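Side-chain contacts in deacylase (Burkholderia multivorans, PDB 5THW), which probably hydrolyses N-carbamoyl-L-amino acids as a two-zinc amidase of the peptidase M20 family, and holds N-(aminocarbonyl)-beta-alanine in its active site here: residues Q244-A248 and G249-M253; P311-A314 and V315-Q318; V327-I330 and A331-G335. All blocks are in the same frame, centred on the assembly; numbering follows the deposited sequence.

Interaction 1: residues Q244-A248 and G249-M253; sequences QEAHA and GPTPM
His-247 meets Pro-250 with its CB, not with its flat ring. The CB comes up to the CD-CG side of the proline, 3.8 Å from Pro-250 CD, and the imidazole leads away from the turn. With chi1 at -68°, CG lies beside the backbone N, and the ring heads for the second subunit. There NE2 is hydrogen-bonded to the carbonyl O of Ser-402 of that subunit, and the side chain packs on its His-403.

The flat group that does most of the work is the peptide carbonyl of His-247. Thr-251 OG1 donates to His-247 O over 2.8 Å. The hydroxyl sits in the carbonyl plane on a lone pair, with a C=O...O angle of 140°. Thr-251 N adds a weak second bond to the same His-247 O, at 3.4 Å. The threonine torsion explains the pairing: OG1 is anti to its own carbonyl carbon (chi1 -54°), which puts it beside its own N, and both reach the same oxygen. Ala-246 CB also touches Thr-251 OG1, at 3.3 Å.

Within 244-248, Gln-244 NE2 donates to Glu-245 O at 2.8 Å, the oxygen lying close to the plane of the glutamine amide. From outside the two segments, Arg-256 NH2 donates to Thr-251 O and, weakly, to Ala-248 O.

Residues 247-251 thus form a tight turn closed by the threonine hydroxyl and, weakly, by an i to i+4 backbone bond. It follows strand 246-247 in the M20 dimerisation region and carries a histidine across the interface to the zinc ligand His-403 of the second subunit.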
loop_
_atom_site.group_PDB
_atom_site.type_symbol
_atom_site.label_atom_id
_atom_site.label_comp_id
_atom_site.label_asym_id
_atom_site.label_seq_id
_atom_site.Cartn_x
_atom_site.Cartn_y
_atom_site.Cartn_z
ATOM N N GLN A 244 -9.601 -2.389 -12.448
ATOM C CA GLN A 244 -10.387 -1.181 -12.629
ATOM C C GLN A 244 -10.633 -0.596 -11.253
ATOM O O GLN A 244 -11.287 -1.225 -10.414
ATOM C CB GLN A 244 -11.714 -1.480 -13.342
ATOM C CG GLN A 244 -12.563 -0.248 -13.654
ATOM C CD GLN A 244 -11.756 0.889 -14.262
ATOM O OE1 GLN A 244 -11.307 0.810 -15.410
ATOM N NE2 GLN A 244 -11.562 1.953 -13.490
ATOM N N GLU A 245 -10.081 0.586 -11.020
ATOM C CA GLU A 245 -10.329 1.313 -9.789
ATOM C C GLU A 245 -11.739 1.891 -9.801
ATOM O O GLU A 245 -12.158 2.507 -10.785
ATOM C CB GLU A 245 -9.270 2.401 -9.637
ATOM C CG GLU A 245 -9.649 3.605 -8.825
ATOM C CD GLU A 245 -8.553 4.653 -8.876
ATOM O OE1 GLU A 245 -7.621 4.467 -9.685
ATOM O OE2 GLU A 245 -8.619 5.648 -8.123
ATOM N N ALA A 246 -12.483 1.663 -8.722
ATOM C CA ALA A 246 -13.865 2.118 -8.641
ATOM C C ALA A 246 -14.272 2.170 -7.176
ATOM O O ALA A 246 -13.628 1.567 -6.316
ATOM C CB ALA A 246 -14.808 1.203 -9.432
ATOM N N HIS A 247 -15.381 2.857 -6.910
ATOM C CA HIS A 247 -15.809 3.042 -5.529
ATOM C C HIS A 247 -16.336 1.731 -4.970
ATOM O O HIS A 247 -17.093 1.028 -5.638
ATOM C CB HIS A 247 -16.864 4.131 -5.442
ATOM C CG HIS A 247 -16.318 5.484 -5.744
ATOM N ND1 HIS A 247 -15.518 6.175 -4.860
ATOM C CD2 HIS A 247 -16.415 6.256 -6.852
ATOM C CE1 HIS A 247 -15.159 7.323 -5.405
ATOM N NE2 HIS A 247 -15.691 7.397 -6.613
ATOM N N ALA A 248 -15.915 1.402 -3.746
ATOM C CA ALA A 248 -16.242 0.122 -3.131
ATOM C C ALA A 248 -17.723 -0.025 -2.844
ATOM O O ALA A 248 -18.189 -1.148 -2.632
ATOM C CB ALA A 248 -15.465 -0.056 -1.829
ATOM N N GLY A 249 -18.468 1.075 -2.842
ATOM C CA GLY A 249 -19.871 1.058 -2.510
ATOM C C GLY A 249 -20.755 0.833 -3.718
ATOM O O GLY A 249 -21.407 -0.206 -3.851
ATOM N N PRO A 250 -20.868 1.847 -4.579
ATOM C CA PRO A 250 -21.803 1.749 -5.709
ATOM C C PRO A 250 -21.360 0.808 -6.819
ATOM O O PRO A 250 -22.138 0.598 -7.758
ATOM C CB PRO A 250 -21.885 3.198 -6.231
ATOM C CG PRO A 250 -20.727 3.909 -5.636
ATOM C CD PRO A 250 -20.363 3.216 -4.373
ATOM N N THR A 251 -20.160 0.214 -6.762
ATOM C CA THR A 251 -19.768 -0.776 -7.763
ATOM C C THR A 251 -20.214 -2.168 -7.323
ATOM O O THR A 251 -19.668 -2.699 -6.344
ATOM C CB THR A 251 -18.262 -0.759 -7.997
ATOM O OG1 THR A 251 -17.829 0.568 -8.314
ATOM C CG2 THR A 251 -17.904 -1.677 -9.158
ATOM N N PRO A 252 -21.175 -2.793 -7.997
ATOM C CA PRO A 252 -21.620 -4.128 -7.586
ATOM C C PRO A 252 -20.545 -5.178 -7.838
ATOM O O PRO A 252 -19.679 -5.021 -8.706
ATOM C CB PRO A 252 -22.871 -4.380 -8.439
ATOM C CG PRO A 252 -22.765 -3.465 -9.590
ATOM C CD PRO A 252 -21.803 -2.347 -9.251
ATOM N N MET A 253 -20.583 -6.230 -7.020
ATOM C CA MET A 253 -19.580 -7.294 -7.085
ATOM C C MET A 253 -19.404 -7.907 -8.476
ATOM O O MET A 253 -18.252 -8.198 -8.841
ATOM C CB MET A 253 -19.924 -8.394 -6.067
ATOM C CG MET A 253 -19.830 -7.970 -4.609
ATOM S SD MET A 253 -18.165 -7.505 -4.096
ATOM C CE MET A 253 -17.474 -9.139 -3.794
#

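Interaction 2: residues P311-A314 and V315-Q318; sequences PDDA and VLAQ
Ala-314 and Val-315 bury the most surface in this contact, and each meets a residue three or four places away. Ala-314 CB leads away from 315-318, yet still touches Val-315 N. Its carbonyl makes the bond: Gln-318 N donates to Ala-314 O over 3.0 Å. The glutamine side chain runs alongside this oxygen, from CG to NE2, each 3.6 Å from Ala-314 O. This follows from chi1 at -79°, which sets Gln-318 CG beside its backbone N, with the chain extended beyond it.

Val-315 meets Asp-312 through one branch: CG2 lies against the aspartate stem, 4.0 Å from Asp-312 CB. The two side chains cross at about a right angle. The other branch, CG1, is anti to the backbone N. Beyond the contact, Val-315 also packs on His-310 and His-277.

Asp-313 contributes mainly its carbonyl, with a hydrogen bond of 2.9 Å from Ala-317 N to Asp-313 O. Its carboxylate is engaged elsewhere: OD1 is hydrogen-bonded to Tyr-345 OH, and the side chain also touches Lys-347 and Pro-348 of strand 337-350.

Asp-312 is the N-cap of helix 313-334, the long helix laid over the strands of the dimerisation region. Asp-312 OD1 takes two of the first N-H groups, both weakly: Ala-314 N at 2.8 Å with a bent angle of 130°, and Val-315 N at 3.4 Å. Its main-chain oxygen starts the regular pattern, as Leu-316 N donates to Asp-312 O at 2.9 Å. A carboxylate here probably gains from the positive end of the helix dipole.

Leu-316 is the buried residue of the turn. It packs on Phe-308 and His-310 of strand 297-310 and on Arg-235 of strand 225-242.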
loop_
_atom_site.group_PDB
_atom_site.type_symbol
_atom_site.label_atom_id
_atom_site.label_comp_id
_atom_site.label_asym_id
_atom_site.label_seq_id
_atom_site.Cartn_x
_atom_site.Cartn_y
_atom_site.Cartn_z
ATOM N N PRO A 311 17.986 -25.208 -4.222
ATOM C CA PRO A 311 19.359 -25.629 -4.545
ATOM C C PRO A 311 19.483 -26.366 -5.863
ATOM O O PRO A 311 20.610 -26.528 -6.347
ATOM C CB PRO A 311 19.735 -26.534 -3.364
ATOM C CG PRO A 311 18.426 -27.027 -2.841
ATOM C CD PRO A 311 17.473 -25.884 -3.019
ATOM N N ASP A 312 18.376 -26.803 -6.462
ATOM C CA ASP A 312 18.377 -27.541 -7.722
ATOM C C ASP A 312 17.766 -26.642 -8.789
ATOM O O ASP A 312 16.599 -26.248 -8.674
ATOM C CB ASP A 312 17.589 -28.846 -7.577
ATOM C CG ASP A 312 17.664 -29.739 -8.812
ATOM O OD1 ASP A 312 17.477 -29.240 -9.943
ATOM O OD2 ASP A 312 17.888 -30.962 -8.647
ATOM N N ASP A 313 18.538 -26.363 -9.846
ATOM C CA ASP A 313 18.090 -25.422 -10.869
ATOM C C ASP A 313 16.837 -25.920 -11.572
ATOM O O ASP A 313 15.949 -25.125 -11.912
ATOM C CB ASP A 313 19.203 -25.166 -11.885
ATOM C CG ASP A 313 18.940 -23.937 -12.745
ATOM O OD1 ASP A 313 18.826 -22.823 -12.184
ATOM O OD2 ASP A 313 18.850 -24.082 -13.984
ATOM N N ALA A 314 16.738 -27.235 -11.787
ATOM C CA ALA A 314 15.571 -27.786 -12.467
ATOM C C ALA A 314 14.305 -27.572 -11.647
ATOM O O ALA A 314 13.263 -27.188 -12.190
ATOM C CB ALA A 314 15.783 -29.275 -12.748
ATOM N N VAL A 315 14.377 -27.799 -10.333
ATOM C CA VAL A 315 13.229 -27.522 -9.478
ATOM C C VAL A 315 12.926 -26.029 -9.476
ATOM O O VAL A 315 11.762 -25.614 -9.545
ATOM C CB VAL A 315 13.472 -28.057 -8.056
ATOM C CG1 VAL A 315 12.338 -27.635 -7.135
ATOM C CG2 VAL A 315 13.652 -29.569 -8.075
ATOM N N LEU A 316 13.969 -25.196 -9.408
ATOM C CA LEU A 316 13.762 -23.754 -9.453
ATOM C C LEU A 316 13.037 -23.334 -10.730
ATOM O O LEU A 316 12.219 -22.407 -10.706
ATOM C CB LEU A 316 15.100 -23.028 -9.324
ATOM C CG LEU A 316 15.046 -21.495 -9.286
ATOM C CD1 LEU A 316 14.079 -20.990 -8.232
ATOM C CD2 LEU A 316 16.445 -20.915 -9.066
ATOM N N ALA A 317 13.323 -23.999 -11.856
ATOM C CA ALA A 317 12.588 -23.729 -13.091
ATOM C C ALA A 317 11.155 -24.251 -13.032
ATOM O O ALA A 317 10.257 -23.654 -13.639
ATOM C CB ALA A 317 13.316 -24.338 -14.291
ATOM N N GLN A 318 10.917 -25.359 -12.321
ATOM C CA GLN A 318 9.550 -25.845 -12.148
ATOM C C GLN A 318 8.714 -24.854 -11.353
ATOM O O GLN A 318 7.541 -24.620 -11.673
ATOM C CB GLN A 318 9.551 -27.204 -11.442
ATOM C CG GLN A 318 9.881 -28.397 -12.315
ATOM C CD GLN A 318 10.480 -29.542 -11.525
ATOM O OE1 GLN A 318 10.102 -29.788 -10.378
ATOM N NE2 GLN A 318 11.403 -30.268 -12.147
#

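Interaction 3: residues V327-I330 and A331-G335; sequences VARI and AADIG
Ile-330 and Ile-334 make the apolar part of this contact, one helical turn apart. The meeting is loose, with Ile-330 CG2 4.4 Å from Ile-334 CD1. Both pack on Arg-265 of helix 259-275; Ile-330 also touches Val-266, and Ile-334 touches Leu-261. Val-327 and Ala-331 turn to the strands instead, touching Thr-338 and Phe-241.

Main-chain hydrogen bonds carry the rest. Ala-331 N to Val-327 O and Ala-332 N to Ala-328 O are both 2.9 Å. They lengthen toward the end, to 3.1 Å for Asp-333 N to Arg-329 O and to a weak 3.4 Å for Ile-334 N to Ile-330 O. Gly-335 N still bonds to Ala-331 O, but its own phi is positive (102°), and the helix stops there.

The charged pair comes last. The stem of Arg-329 passes Asp-333, with Arg-329 CG 4.1 Å from Asp-333 OD2. The guanidinium and carboxylate planes lie 60° apart, and Arg-329 NH1 stays 5.0 Å from Asp-333 OD2. Asp-333 has two conformers, so this placing is doubtful.

In this conformer the charges do not touch, and any attraction is probably weak, both residues being exposed. Cohesion at this helix end therefore probably rests chiefly on its backbone bonds and its apolar side.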
loop_
_atom_site.group_PDB
_atom_site.type_symbol
_atom_site.label_atom_id
_atom_site.label_comp_id
_atom_site.label_asym_id
_atom_site.label_seq_id
_atom_site.Cartn_x
_atom_site.Cartn_y
_atom_site.Cartn_z
ATOM N N VAL A 327 -0.311 -17.333 -12.277
ATOM C CA VAL A 327 -0.548 -15.897 -12.427
ATOM C C VAL A 327 -1.503 -15.624 -13.583
ATOM O O VAL A 327 -2.443 -14.830 -13.460
ATOM C CB VAL A 327 0.788 -15.159 -12.615
ATOM C CG1 VAL A 327 0.555 -13.747 -13.159
ATOM C CG2 VAL A 327 1.531 -15.107 -11.285
ATOM N N ALA A 328 -1.260 -16.262 -14.732
ATOM C CA ALA A 328 -2.140 -16.080 -15.883
ATOM C C ALA A 328 -3.550 -16.584 -15.589
ATOM O O ALA A 328 -4.537 -15.982 -16.028
ATOM C CB ALA A 328 -1.557 -16.790 -17.105
ATOM N N ARG A 329 -3.665 -17.693 -14.853
ATOM C CA ARG A 329 -4.980 -18.242 -14.531
ATOM C C ARG A 329 -5.729 -17.332 -13.564
ATOM O O ARG A 329 -6.917 -17.045 -13.759
ATOM C CB ARG A 329 -4.831 -19.653 -13.952
ATOM C CG ARG A 329 -6.044 -20.149 -13.175
ATOM C CD ARG A 329 -5.705 -21.353 -12.294
ATOM N NE ARG A 329 -4.574 -21.100 -11.396
ATOM C CZ ARG A 329 -4.660 -20.470 -10.225
ATOM N NH1 ARG A 329 -5.831 -20.011 -9.798
ATOM N NH2 ARG A 329 -3.571 -20.294 -9.482
ATOM N N ILE A 330 -5.049 -16.873 -12.511
ATOM C CA ILE A 330 -5.664 -15.936 -11.578
ATOM C C ILE A 330 -6.078 -14.667 -12.300
ATOM O O ILE A 330 -7.177 -14.142 -12.081
ATOM C CB ILE A 330 -4.701 -15.619 -10.419
ATOM C CG1 ILE A 330 -4.648 -16.766 -9.414
ATOM C CG2 ILE A 330 -5.083 -14.308 -9.736
ATOM C CD1 ILE A 330 -3.461 -16.672 -8.487
ATOM N N ALA A 331 -5.216 -14.165 -13.183
ATOM C CA ALA A 331 -5.519 -12.924 -13.886
ATOM C C ALA A 331 -6.721 -13.081 -14.808
ATOM O O ALA A 331 -7.577 -12.192 -14.872
ATOM C CB ALA A 331 -4.297 -12.457 -14.675
ATOM N N ALA A 332 -6.814 -14.205 -15.519
ATOM C CA ALA A 332 -7.934 -14.401 -16.434
ATOM C C ALA A 332 -9.250 -14.550 -15.683
ATOM O O ALA A 332 -10.292 -14.086 -16.156
ATOM C CB ALA A 332 -7.683 -15.616 -17.321
ATOM N N ASP A 333 -9.225 -15.189 -14.508
ATOM C CA ASP A 333 -10.468 -15.417 -13.783
ATOM C C ASP A 333 -11.076 -14.117 -13.268
ATOM O O ASP A 333 -12.302 -14.026 -13.145
ATOM C CB ASP A 333 -10.237 -16.401 -12.636
ATOM C CG ASP A 333 -10.525 -17.839 -13.040
ATOM O OD1 ASP A 333 -11.399 -18.043 -13.909
ATOM O OD2 ASP A 333 -9.881 -18.763 -12.496
ATOM N N ILE A 334 -10.258 -13.106 -12.988
ATOM C CA ILE A 334 -10.753 -11.827 -12.478
ATOM C C ILE A 334 -10.973 -10.822 -13.599
ATOM O O ILE A 334 -11.915 -10.025 -13.552
ATOM C CB ILE A 334 -9.781 -11.271 -11.422
ATOM C CG1 ILE A 334 -9.781 -12.159 -10.181
ATOM C CG2 ILE A 334 -10.130 -9.824 -11.073
ATOM C CD1 ILE A 334 -8.683 -11.826 -9.216
ATOM N N GLY A 335 -10.125 -10.854 -14.617
ATOM C CA GLY A 335 -10.115 -9.839 -15.638
ATOM C C GLY A 335 -9.004 -8.827 -15.496
ATOM O O GLY A 335 -9.219 -7.657 -15.813
#

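Interactions 2 and 3 belong to one element, helix 313-334: the first is its capped start, the second its glycine-ended finish. Their centres are 25 Å apart. Interaction 2 is a surface contact and interaction 3 partly buried, but in each a buried aliphatic residue (Leu-316; Ile-330) packs on neighbouring elements of the chain, while other alanines and polar residues are exposed. Interaction 1 is also partly buried, yet it lies on a turn rather than a helix, and a second subunit helps to cover it. Its nearest atoms are about 6 Å from those of interaction 3. Side chains lend polar groups in interactions 1 and 2; interaction 3 relies on backbone bonds and apolar touches.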